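Side-chain contact in sulfatase (Bacteroides fragilis CAG:558, PDB 6USS), which probably hydrolyses sulfate esters as a calcium-dependent arylsulfatase of the gut microbiome, here in a form altered at the catalytic position: residues 328-331 against 336-339. The protein carries 1 engineered substitution. Numbering follows the deposited sequence.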
# COMPACT_ATOMS: atom_id res chain seq x y z
N SER A 328 20.67 -25.79 16.95
CA SER A 328 20.14 -26.25 18.24
C SER A 328 19.43 -27.59 18.17
O SER A 328 19.15 -28.17 19.22
CB SER A 328 19.10 -25.27 18.79
OG SER A 328 19.43 -23.93 18.55
N GLU A 329 19.08 -28.05 16.98
CA GLU A 329 18.05 -29.08 16.85
C GLU A 329 18.53 -30.29 16.06
O GLU A 329 18.65 -30.21 14.82
CB GLU A 329 16.80 -28.47 16.21
CG GLU A 329 16.13 -27.46 17.13
CD GLU A 329 14.74 -27.05 16.67
OE1 GLU A 329 14.39 -27.36 15.51
OE2 GLU A 329 14.01 -26.40 17.47
N PRO A 330 18.79 -31.42 16.71
CA PRO A 330 19.34 -32.58 15.99
C PRO A 330 18.34 -33.25 15.07
O PRO A 330 18.75 -33.99 14.17
CB PRO A 330 19.79 -33.53 17.11
CG PRO A 330 19.62 -32.75 18.41
CD PRO A 330 18.61 -31.70 18.15
N GLY A 331 17.05 -33.04 15.28
CA GLY A 331 16.05 -33.52 14.34
C GLY A 331 16.06 -32.83 12.99
O GLY A 331 15.42 -33.32 12.05
N LYS A 336 28.06 -32.66 14.71
CA LYS A 336 28.14 -32.33 16.13
C LYS A 336 27.25 -31.14 16.45
O LYS A 336 27.37 -30.08 15.83
CB LYS A 336 29.60 -32.04 16.51
CG LYS A 336 29.82 -31.66 17.96
CD LYS A 336 31.24 -32.03 18.42
CE LYS A 336 31.93 -30.86 19.13
NZ LYS A 336 31.28 -30.46 20.42
N LEU A 337 26.33 -31.33 17.39
CA LEU A 337 25.34 -30.30 17.67
C LEU A 337 26.03 -29.00 18.09
O LEU A 337 27.06 -29.01 18.77
CB LEU A 337 24.37 -30.79 18.75
CG LEU A 337 23.09 -29.98 18.97
CD1 LEU A 337 22.29 -29.89 17.67
CD2 LEU A 337 22.24 -30.60 20.09
N HIS A 338 25.45 -27.86 17.66
CA HIS A 338 25.92 -26.50 17.91
C HIS A 338 27.19 -26.16 17.14
O HIS A 338 27.90 -25.22 17.50
CB HIS A 338 26.17 -26.22 19.40
CG HIS A 338 25.02 -26.58 20.29
ND1 HIS A 338 23.83 -25.88 20.28
CD2 HIS A 338 24.87 -27.56 21.21
CE1 HIS A 338 23.00 -26.41 21.16
NE2 HIS A 338 23.61 -27.43 21.74
N THR A 339 27.51 -26.92 16.08
CA THR A 339 28.67 -26.61 15.24
C THR A 339 28.31 -26.42 13.77
O THR A 339 29.21 -26.41 12.93
CB THR A 339 29.74 -27.70 15.38
OG1 THR A 339 29.27 -28.92 14.79
CG2 THR A 339 30.11 -27.92 16.85
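Leu337 reaches across to the backbone of Ser328 and the ring of Pro330 with both of its methyl groups. CD1 of Leu337 rests 3.7 Å from C of Ser328 and 3.8 Å from N of Glu329, so it lies against the peptide group joining these two residues. CD2 of Leu337 meets CG of Pro330 at 3.8 Å. The leucine fork thus spans main chain and proline ring, a small van der Waals contact at the protein surface, apolar on both sides only at the proline. The bond from CA to CB of Leu337 points toward 328-331. With chi1 at -167°, CG lies opposite the backbone N, and both methyls meet the other segment.

His338 adds a second, looser touch. Its CE1 approaches CA of Ser328 at 4.1 Å, obliquely to the ring. One face of the same ring lies over CG of Leu337, displaced from the ring centre, so the two neighbouring side chains pack on each other as well as on 328-331.

A type II beta turn from Lys336 to Thr339 presents this pair. Leu337 and His338 are its two central residues, and His338 takes the positive phi (71°) expected of the third position. A weak backbone bond from N of Thr339 to O of Lys336 closes the turn.

CB of Ser328 leaves its CA on the side away from the turn, and the side chain touches Trp431 and Asn433. The bound calcium is about 12 Å from this side chain. His338 meets Pro436. These three partners lie in the loop between strands 422-427 and 441-446. Both segments belong to the long loop between strand 315-321 of the mixed sheet and helix 353-356.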